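Local coordinates for protein TadZ (Pseudomonas aeruginosa, PDB 4LDA) that probably takes part in pilus assembly, this chain being the CheY-like N-terminal domain of a longer protein thought to bind and hydrolyse ATP, at residues Q4-L9 and A24-V29; L9-G14 and F53-K58; L67-V72 and M96-R101; V80-D85 and R101-Y106. All blocks are in the same frame, centred on the assembly; numbering follows the deposited sequence. Where two conformers were deposited one is given.

Contact 1 (Q4-L9 and A24-V29)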
# COMPACT_ATOMS: atom_id res chain seq x y z
N GLN A 4 2.89 12.53 5.74
CA GLN A 4 1.91 12.01 4.80
C GLN A 4 0.85 11.21 5.48
O GLN A 4 1.07 10.69 6.57
CB GLN A 4 2.60 11.08 3.78
CG GLN A 4 3.63 11.69 2.85
CD GLN A 4 4.53 10.61 2.30
OE1 GLN A 4 5.67 10.42 2.77
NE2 GLN A 4 4.01 9.86 1.34
N ASN A 5 -0.24 10.98 4.76
CA ASN A 5 -1.25 10.00 5.14
C ASN A 5 -1.07 8.80 4.24
O ASN A 5 -0.84 8.97 3.04
CB ASN A 5 -2.67 10.55 5.08
CG ASN A 5 -3.03 11.50 6.18
OD1 ASN A 5 -2.60 11.35 7.34
ND2 ASN A 5 -3.90 12.47 5.86
N PHE A 6 -1.08 7.60 4.83
CA PHE A 6 -0.99 6.33 4.11
C PHE A 6 -2.27 5.57 4.36
O PHE A 6 -2.83 5.69 5.46
CB PHE A 6 0.22 5.50 4.54
CG PHE A 6 1.52 6.25 4.72
CD1 PHE A 6 2.34 6.53 3.64
CD2 PHE A 6 1.95 6.64 5.98
CE1 PHE A 6 3.53 7.22 3.81
CE2 PHE A 6 3.16 7.32 6.15
CZ PHE A 6 3.94 7.60 5.06
N VAL A 7 -2.77 4.82 3.36
CA VAL A 7 -3.99 4.03 3.51
C VAL A 7 -3.57 2.56 3.52
O VAL A 7 -2.66 2.19 2.78
CB VAL A 7 -5.06 4.37 2.43
CG1 VAL A 7 -6.27 3.46 2.52
CG2 VAL A 7 -5.50 5.82 2.59
N ALA A 8 -4.18 1.75 4.40
CA ALA A 8 -3.83 0.35 4.52
C ALA A 8 -5.04 -0.58 4.50
O ALA A 8 -5.97 -0.44 5.30
CB ALA A 8 -3.08 0.12 5.82
N LEU A 9 -5.00 -1.55 3.57
CA LEU A 9 -5.93 -2.65 3.44
C LEU A 9 -5.22 -3.86 3.98
O LEU A 9 -4.40 -4.46 3.28
CB LEU A 9 -6.40 -2.84 1.98
CG LEU A 9 -7.12 -1.71 1.32
CD1 LEU A 9 -7.14 -1.91 -0.18
CD2 LEU A 9 -8.53 -1.59 1.88
N ALA A 24 5.55 5.90 11.85
CA ALA A 24 5.15 6.95 12.78
C ALA A 24 5.89 8.30 12.52
O ALA A 24 5.28 9.37 12.61
CB ALA A 24 5.38 6.49 14.20
N SER A 25 7.18 8.24 12.21
CA SER A 25 8.03 9.42 11.90
C SER A 25 7.68 10.04 10.52
O SER A 25 7.85 11.23 10.34
CB SER A 25 9.51 9.02 11.91
OG SER A 25 9.76 7.92 11.05
N ALA A 26 7.18 9.24 9.57
CA ALA A 26 6.84 9.67 8.21
C ALA A 26 5.41 10.21 8.07
O ALA A 26 5.13 11.00 7.19
CB ALA A 26 7.03 8.51 7.26
N GLY A 27 4.51 9.74 8.90
CA GLY A 27 3.13 10.18 8.82
C GLY A 27 2.16 9.29 9.55
O GLY A 27 2.54 8.66 10.53
N GLN A 28 0.91 9.23 9.05
CA GLN A 28 -0.22 8.51 9.66
C GLN A 28 -0.74 7.39 8.77
O GLN A 28 -0.89 7.60 7.58
CB GLN A 28 -1.37 9.49 9.94
CG GLN A 28 -0.99 10.63 10.87
CD GLN A 28 -0.13 11.69 10.24
OE1 GLN A 28 0.85 12.14 10.83
NE2 GLN A 28 -0.44 12.08 9.02
N VAL A 29 -1.02 6.22 9.34
CA VAL A 29 -1.53 5.07 8.58
C VAL A 29 -3.02 4.97 8.91
O VAL A 29 -3.40 4.65 10.04
CB VAL A 29 -0.74 3.74 8.81
CG1 VAL A 29 -1.29 2.62 7.93
CG2 VAL A 29 0.76 3.93 8.55
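The Phe6 ring lies beside the turn into the neighbouring strand, and its edge, near the ring plane, meets Ala26 CB and the backbone N of Gly27. Its CZ is 3.9 Å from Ala26 CB, a methyl small enough to sit there. Gln28 O and Val29 CG2 approach the ring obliquely, and Ile117 of helix 110-121 packs on the same ring. The other flat groups are two amides, turned 83° apart. The Gln28 chain is bent at chi2 (75°), which brings CD back toward strand 4-9, and its NE2 lies 2.8 Å from Asn5 OD1; the acceptor lies in the plane of the Gln28 amide, but the donor stands above the Asn5 carbonyl plane. Thr47 O holds Asn5 ND2, and Asn3 ND2 holds Gln28 OE1, so both amides are fixed at both ends.

Between the backbones, strands 4-9 and 27-31 pair in parallel. Gln28 N gives to Gln4 O, and Phe6 N to Gln28 O at 2.8 Å; the bond from Gln4 N to Ala26 O is weak. Gly27, with no CB in the way, lets its CA come within 3.1 Å of Gln4 O. Farther on, Ala8 CB meets Val29 CG1 at 3.7 Å, and both residues touch Leu16 and Leu19 of helix 13-22, the connection of this beta-alpha-beta unit.

Chemically the two sides of the pair differ: Phe6, Ala8 and Val29 offer hydrocarbon to covering helices, whereas Asn5 and Gln28 are joined by one hydrogen bond between neutral amides, whose other ends are satisfied outside the pair.

Contact 2 (L9-G14 and F53-K58). With SO4 (sulfate ion), chain I.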
# COMPACT_ATOMS: atom_id res chain seq x y z
N LEU A 9 -5.00 -1.55 3.57
CA LEU A 9 -5.93 -2.65 3.44
C LEU A 9 -5.22 -3.86 3.98
O LEU A 9 -4.40 -4.46 3.28
CB LEU A 9 -6.40 -2.84 1.98
CG LEU A 9 -7.12 -1.71 1.32
CD1 LEU A 9 -7.14 -1.91 -0.18
CD2 LEU A 9 -8.53 -1.59 1.88
N THR A 10 -5.39 -4.12 5.27
CA THR A 10 -4.71 -5.20 5.98
C THR A 10 -5.64 -6.37 6.13
O THR A 10 -6.87 -6.17 6.15
CB THR A 10 -4.21 -4.69 7.34
OG1 THR A 10 -5.31 -4.12 8.07
CG2 THR A 10 -3.09 -3.66 7.20
N GLN A 11 -5.09 -7.60 6.23
CA GLN A 11 -5.99 -8.73 6.39
C GLN A 11 -5.95 -9.24 7.87
O GLN A 11 -6.75 -10.11 8.22
CB GLN A 11 -5.76 -9.86 5.38
CG GLN A 11 -4.38 -10.41 5.18
CD GLN A 11 -4.32 -11.24 3.90
OE1 GLN A 11 -5.33 -11.71 3.36
NE2 GLN A 11 -3.10 -11.46 3.40
N HIS A 12 -5.15 -8.60 8.76
CA HIS A 12 -5.17 -8.85 10.20
C HIS A 12 -4.58 -7.62 10.95
O HIS A 12 -3.79 -6.87 10.37
CB HIS A 12 -4.48 -10.17 10.60
CG HIS A 12 -3.01 -10.20 10.47
ND1 HIS A 12 -2.19 -9.87 11.54
CD2 HIS A 12 -2.24 -10.60 9.43
CE1 HIS A 12 -0.96 -10.04 11.10
NE2 HIS A 12 -0.94 -10.49 9.84
N PRO A 13 -5.03 -7.36 12.21
CA PRO A 13 -4.61 -6.13 12.93
C PRO A 13 -3.11 -5.97 13.18
O PRO A 13 -2.64 -4.83 13.29
CB PRO A 13 -5.32 -6.26 14.29
CG PRO A 13 -6.46 -7.15 14.04
CD PRO A 13 -6.03 -8.12 13.00
N GLY A 14 -2.38 -7.09 13.29
CA GLY A 14 -0.94 -7.09 13.50
C GLY A 14 -0.20 -6.34 12.40
O GLY A 14 0.82 -5.70 12.66
N PHE A 53 -1.14 0.67 1.03
CA PHE A 53 -0.66 -0.65 1.38
C PHE A 53 -1.81 -1.65 1.24
O PHE A 53 -2.91 -1.38 1.70
CB PHE A 53 -0.07 -0.67 2.80
CG PHE A 53 1.16 0.19 2.94
CD1 PHE A 53 2.42 -0.30 2.61
CD2 PHE A 53 1.07 1.49 3.43
CE1 PHE A 53 3.55 0.49 2.74
CE2 PHE A 53 2.20 2.29 3.55
CZ PHE A 53 3.44 1.78 3.23
N ILE A 54 -1.57 -2.77 0.55
CA ILE A 54 -2.61 -3.79 0.38
C ILE A 54 -1.99 -5.16 0.70
O ILE A 54 -0.96 -5.54 0.16
CB ILE A 54 -3.29 -3.76 -1.02
CG1 ILE A 54 -4.55 -4.70 -1.05
CG2 ILE A 54 -2.29 -3.98 -2.18
CD1 ILE A 54 -5.42 -4.61 -2.28
N SER A 55 -2.61 -5.86 1.66
CA SER A 55 -2.17 -7.18 2.10
C SER A 55 -2.76 -8.23 1.14
O SER A 55 -3.98 -8.29 0.94
CB SER A 55 -2.57 -7.41 3.55
OG SER A 55 -1.98 -8.61 4.02
N LEU A 56 -1.87 -9.01 0.52
CA LEU A 56 -2.18 -10.05 -0.45
C LEU A 56 -1.76 -11.45 0.02
O LEU A 56 -0.67 -11.65 0.57
CB LEU A 56 -1.49 -9.76 -1.79
CG LEU A 56 -1.90 -8.50 -2.53
CD1 LEU A 56 -1.10 -8.34 -3.80
CD2 LEU A 56 -3.37 -8.51 -2.88
N GLY A 57 -2.62 -12.41 -0.28
CA GLY A 57 -2.43 -13.83 -0.01
C GLY A 57 -3.11 -14.64 -1.09
O GLY A 57 -3.81 -14.06 -1.92
N LYS A 58 -2.94 -15.99 -1.09
CA LYS A 58 -3.53 -16.85 -2.12
C LYS A 58 -5.06 -16.82 -2.08
O LYS A 58 -5.67 -16.85 -3.16
CB LYS A 58 -3.03 -18.31 -2.03
CG LYS A 58 -1.60 -18.44 -2.59
CD LYS A 58 -1.20 -19.83 -3.13
CE LYS A 58 -0.70 -19.85 -4.59
NZ LYS A 58 0.52 -19.01 -4.83
S SO4 I . -2.95 -17.13 2.30
O1 SO4 I . -2.30 -17.22 3.61
O2 SO4 I . -3.69 -18.35 2.02
O3 SO4 I . -3.87 -15.98 2.26
O4 SO4 I . -1.89 -16.97 1.29
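Gln11 reaches over Ser55 with its side chain extended beyond CG. Its CG lies between the backbone N and the carbonyl carbon (chi1 51°), the crowded position, and is 3.2 Å from Ser55 OG. NE2 makes a weak hydrogen bond to the same OG, 3.1 Å long and bent to 121°. Ser55 OG, on a side chain small enough for this place, has a stronger partner in Glu15 OE2; Glu15 OE1 takes the N-H of Gln11, so one acidic residue at the start of helix 13-22 steadies both.

The backbones beneath are adjacent strands in the parallel sheet of a CheY-like fold, 51-55 being the middle one. In classical receivers the acidic phosphorylation pocket lies at this end of the sheet; here the contact is made by Gln11 and Ser55, with Glu15 beside them. Leu9 N bonds Phe53 O almost straight, at 178°, and Ser55 N bonds Leu9 O at 2.8 Å.

On the other side of the sheet Leu9 and Ile54 slant across each other, their CD1 atoms 3.8 Å apart, under Leu67 and Val68 of helix 61-74. Beyond Gly57, Lys58 N holds O4 of a sulfate, probably from the crystallisation liquor, at 2.8 Å.

Contact 3 (L67-V72 and M96-R101)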
# COMPACT_ATOMS: atom_id res chain seq x y z
N LEU A 67 -8.91 -5.10 -7.51
CA LEU A 67 -9.01 -3.83 -6.81
C LEU A 67 -7.78 -2.96 -7.12
O LEU A 67 -7.96 -1.79 -7.44
CB LEU A 67 -9.17 -4.05 -5.29
CG LEU A 67 -9.26 -2.82 -4.40
CD1 LEU A 67 -10.42 -1.97 -4.80
CD2 LEU A 67 -9.43 -3.22 -2.96
N VAL A 68 -6.56 -3.54 -7.04
CA VAL A 68 -5.31 -2.84 -7.36
C VAL A 68 -5.40 -2.31 -8.80
O VAL A 68 -5.09 -1.14 -9.03
CB VAL A 68 -4.05 -3.72 -7.14
CG1 VAL A 68 -2.78 -3.01 -7.59
CG2 VAL A 68 -3.92 -4.14 -5.68
N GLU A 69 -5.88 -3.17 -9.75
CA GLU A 69 -6.06 -2.83 -11.17
C GLU A 69 -6.99 -1.61 -11.33
O GLU A 69 -6.65 -0.69 -12.09
CB GLU A 69 -6.62 -4.03 -11.95
CG GLU A 69 -5.61 -5.16 -12.16
CD GLU A 69 -6.12 -6.46 -12.78
OE1 GLU A 69 -7.27 -6.50 -13.26
OE2 GLU A 69 -5.34 -7.44 -12.78
N GLY A 70 -8.10 -1.59 -10.58
CA GLY A 70 -9.07 -0.50 -10.56
C GLY A 70 -8.54 0.80 -9.99
O GLY A 70 -8.81 1.87 -10.55
N LEU A 71 -7.79 0.70 -8.88
CA LEU A 71 -7.14 1.84 -8.21
C LEU A 71 -6.11 2.52 -9.10
O LEU A 71 -6.13 3.74 -9.23
CB LEU A 71 -6.44 1.40 -6.90
CG LEU A 71 -7.30 1.12 -5.71
CD1 LEU A 71 -6.54 0.31 -4.70
CD2 LEU A 71 -7.81 2.41 -5.10
N VAL A 72 -5.20 1.72 -9.68
CA VAL A 72 -4.11 2.16 -10.55
C VAL A 72 -4.72 2.82 -11.84
O VAL A 72 -4.19 3.83 -12.31
CB VAL A 72 -3.15 0.97 -10.83
CG1 VAL A 72 -2.21 1.25 -11.99
CG2 VAL A 72 -2.35 0.63 -9.58
N MSE A 96 2.74 -7.33 -8.95
CA MSE A 96 3.42 -6.43 -9.89
C MSE A 96 2.58 -6.25 -11.16
O MSE A 96 2.44 -5.12 -11.63
CB MSE A 96 4.82 -6.93 -10.25
CG MSE A 96 5.75 -7.14 -9.02
SE MSE A 96 6.08 -5.66 -7.73
CE MSE A 96 7.35 -4.62 -8.83
N ARG A 97 2.00 -7.35 -11.70
CA ARG A 97 1.15 -7.31 -12.88
C ARG A 97 -0.13 -6.51 -12.62
O ARG A 97 -0.57 -5.79 -13.52
CB ARG A 97 0.78 -8.72 -13.35
CG ARG A 97 1.90 -9.50 -14.04
CD ARG A 97 1.41 -10.86 -14.61
NE ARG A 97 1.88 -12.07 -13.90
CZ ARG A 97 1.14 -12.83 -13.08
NH1 ARG A 97 -0.14 -12.55 -12.88
NH2 ARG A 97 1.68 -13.89 -12.49
N ALA A 98 -0.73 -6.62 -11.40
CA ALA A 98 -1.93 -5.90 -10.97
C ALA A 98 -1.69 -4.37 -10.96
O ALA A 98 -2.63 -3.61 -11.19
CB ALA A 98 -2.39 -6.37 -9.61
N GLY A 99 -0.45 -3.96 -10.69
CA GLY A 99 -0.05 -2.55 -10.66
C GLY A 99 0.70 -2.10 -9.43
O GLY A 99 1.03 -0.91 -9.32
N ALA A 100 1.00 -3.02 -8.49
CA ALA A 100 1.76 -2.70 -7.28
C ALA A 100 3.20 -2.34 -7.64
O ALA A 100 3.85 -3.06 -8.38
CB ALA A 100 1.71 -3.84 -6.29
N ARG A 101 3.66 -1.19 -7.17
CA ARG A 101 4.98 -0.61 -7.42
C ARG A 101 6.07 -1.38 -6.64
O ARG A 101 7.18 -1.53 -7.15
CB ARG A 101 4.95 0.89 -6.99
CG ARG A 101 5.98 1.80 -7.66
CD ARG A 101 5.52 3.26 -7.68
NE ARG A 101 4.39 3.48 -8.61
CZ ARG A 101 3.80 4.65 -8.83
NH1 ARG A 101 4.19 5.75 -8.19
NH2 ARG A 101 2.79 4.74 -9.69
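Val68 and Glu69 of helix 61-74 pack against Ala98, the last residue of helix 89-98, where that helix ends in a Schellman motif. In this CheY-like fold the two helices lie on the same side of the parallel sheet and meet at the turn that leads into the edge strand 102-104.

The apolar part rests on Val68. Its CG1, anti to the backbone N (chi1 175°), comes within 3.9 Å of Ala98 CB and also lies near Ala98 O and the N atoms of Gly99 and Ala100. A beta-branched residue fits because its two methyls spread the contact: CG1 serves the helix end and Val80, CG2 meets Ile54 of the sheet below. The methyl of Ala98 is short enough to let the backbones close to 5.1 Å between the CA atoms of Glu69 and Ala98.

Polar contact across the pair is limited to a CA-H...O approach, Glu69 CA to Ala98 O at 3.5 Å. Glu69 CG lies just as near that oxygen, so the methylene chain does the packing.

Backbone hydrogen bonds shape the turn itself. Ala100 N reaches back to Ala95 O, and Gly99 N makes a weak bond to O of Met96 (selenomethionine in the crystal). Gly99, with phi at 129°, takes up a conformation readily open to a residue without CB, and its bare CA leaves room for Val72, whose CG2 sits 3.7 Å from Gly99 O.

Contact 4 (V80-D85 and R101-Y106)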
# COMPACT_ATOMS: atom_id res chain seq x y z
N VAL A 80 1.07 1.84 -5.04
CA VAL A 80 0.46 0.71 -4.35
C VAL A 80 1.62 -0.23 -3.92
O VAL A 80 2.41 -0.66 -4.76
CB VAL A 80 -0.64 -0.00 -5.19
CG1 VAL A 80 -1.22 -1.20 -4.45
CG2 VAL A 80 -1.76 0.96 -5.56
N VAL A 81 1.73 -0.48 -2.61
CA VAL A 81 2.74 -1.37 -2.02
C VAL A 81 2.03 -2.61 -1.49
O VAL A 81 1.18 -2.50 -0.61
CB VAL A 81 3.59 -0.68 -0.91
CG1 VAL A 81 4.63 -1.63 -0.35
CG2 VAL A 81 4.25 0.60 -1.42
N ALA A 82 2.36 -3.78 -2.04
CA ALA A 82 1.76 -5.05 -1.60
C ALA A 82 2.49 -5.61 -0.39
O ALA A 82 3.69 -5.40 -0.24
CB ALA A 82 1.78 -6.06 -2.74
N ILE A 83 1.75 -6.27 0.50
CA ILE A 83 2.25 -6.90 1.72
C ILE A 83 1.90 -8.39 1.61
O ILE A 83 0.74 -8.73 1.43
CB ILE A 83 1.70 -6.24 3.02
CG1 ILE A 83 2.00 -4.74 3.11
CG2 ILE A 83 2.15 -6.98 4.29
CD1 ILE A 83 1.07 -4.00 4.12
N GLY A 84 2.91 -9.25 1.55
CA GLY A 84 2.65 -10.67 1.42
C GLY A 84 3.89 -11.51 1.57
O GLY A 84 4.98 -10.99 1.86
N ASP A 85 3.72 -12.81 1.33
CA ASP A 85 4.76 -13.83 1.42
C ASP A 85 5.84 -13.62 0.33
O ASP A 85 5.59 -13.84 -0.86
CB ASP A 85 4.08 -15.22 1.28
CG ASP A 85 4.98 -16.43 1.47
OD1 ASP A 85 6.12 -16.25 1.99
OD2 ASP A 85 4.54 -17.56 1.14
N ARG A 101 3.66 -1.19 -7.17
CA ARG A 101 4.98 -0.61 -7.42
C ARG A 101 6.07 -1.38 -6.64
O ARG A 101 7.18 -1.53 -7.15
CB ARG A 101 4.95 0.89 -6.99
CG ARG A 101 5.98 1.80 -7.66
CD ARG A 101 5.52 3.26 -7.68
NE ARG A 101 4.39 3.48 -8.61
CZ ARG A 101 3.80 4.65 -8.83
NH1 ARG A 101 4.19 5.75 -8.19
NH2 ARG A 101 2.79 4.74 -9.69
N ASP A 102 5.74 -1.83 -5.40
CA ASP A 102 6.67 -2.53 -4.52
C ASP A 102 5.94 -3.66 -3.74
O ASP A 102 4.71 -3.69 -3.70
CB ASP A 102 7.34 -1.53 -3.56
CG ASP A 102 8.06 -0.38 -4.26
OD1 ASP A 102 7.39 0.62 -4.60
OD2 ASP A 102 9.29 -0.48 -4.45
N PHE A 103 6.73 -4.59 -3.14
CA PHE A 103 6.25 -5.73 -2.34
C PHE A 103 7.11 -5.89 -1.09
O PHE A 103 8.33 -6.04 -1.20
CB PHE A 103 6.31 -7.00 -3.21
CG PHE A 103 5.50 -8.17 -2.68
CD1 PHE A 103 5.97 -8.94 -1.62
CD2 PHE A 103 4.32 -8.56 -3.31
CE1 PHE A 103 5.26 -10.04 -1.17
CE2 PHE A 103 3.59 -9.64 -2.83
CZ PHE A 103 4.07 -10.38 -1.78
N ILE A 104 6.49 -5.86 0.09
CA ILE A 104 7.18 -6.01 1.37
C ILE A 104 6.55 -7.17 2.13
O ILE A 104 5.41 -7.54 1.87
CB ILE A 104 7.18 -4.69 2.22
CG1 ILE A 104 5.75 -4.12 2.40
CG2 ILE A 104 8.12 -3.65 1.57
CD1 ILE A 104 5.60 -2.93 3.34
N THR A 105 7.32 -7.79 3.02
CA THR A 105 6.82 -8.89 3.83
C THR A 105 6.55 -8.34 5.22
O THR A 105 7.34 -7.58 5.79
CB THR A 105 7.77 -10.11 3.83
OG1 THR A 105 7.92 -10.56 2.49
CG2 THR A 105 7.24 -11.28 4.67
N TYR A 106 5.37 -8.71 5.75
CA TYR A 106 4.94 -8.36 7.09
C TYR A 106 5.98 -8.80 8.11
O TYR A 106 6.42 -9.94 8.09
CB TYR A 106 3.58 -9.01 7.39
CG TYR A 106 3.20 -8.99 8.84
CD1 TYR A 106 3.01 -7.79 9.52
CD2 TYR A 106 2.95 -10.17 9.52
CE1 TYR A 106 2.66 -7.77 10.86
CE2 TYR A 106 2.60 -10.17 10.87
CZ TYR A 106 2.43 -8.96 11.53
OH TYR A 106 2.07 -8.94 12.85
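Phe103 lies against Ala82 and Gly84 of the adjacent strand. From CB the chain leaves with CG anti to the backbone N (chi1 -164°), which places CG 4.1 Å from Ala82 O, an oxygen over one face of the ring. CD2 packs on Ala82 CB at 3.6 Å, and CE2 stays near the same methyl. On the other rim CD1 is 4.2 Å and CE1 3.2 Å from Gly84 O, and at the tip CZ sits 3.5 Å from Gly84 CA. Alanine and glycine make room for the wide ring, on which Leu91, Val92 and Ala95 of helix 89-98 also pack.

On the opposite face of the pair from Ala82 and Phe103, Ile83 and Ile104 lie side by side and point the same way, CG1 to CG1 3.9 Å; Phe53 touches both. Thr105 OG1 donates to Gly84 O at 3.0 Å, extending the pairing past the strand. Backbone bonds link Arg101 N to Val80 O, Ala82 N to Asp102 O, Ile104 N to Ala82 O and Gly84 N to Ile104 O. Such parallel pairing of strands 79-83 and 102-104, joined through helix 89-98, is the beta-alpha-beta crossover that adds the last edge strand to a CheY-like fold.

Overall arrangement
From the N terminus, contact 1 closes the first strand-helix-strand loop, setting strand 27-31 beside strand 4-9. Contact 2 opens at Leu9, inside that loop, and closes on strand 51-55, so the two cross along the chain and place strand 4-9 between its two neighbours. Contact 3 starts afterwards, with helix 61-74, and closes at the end of helix 89-98. Contact 4 crosses it, shares Arg101 and adds strand 102-104 to strand 79-83. Backbone bonds from Ile54 and Leu56 to Ile83 unite contacts 2 and 4 in one five-stranded sheet, and Ala100 CB of contact 3, resting on Val80 O and Ala82 CB, ties the helix end to that sheet.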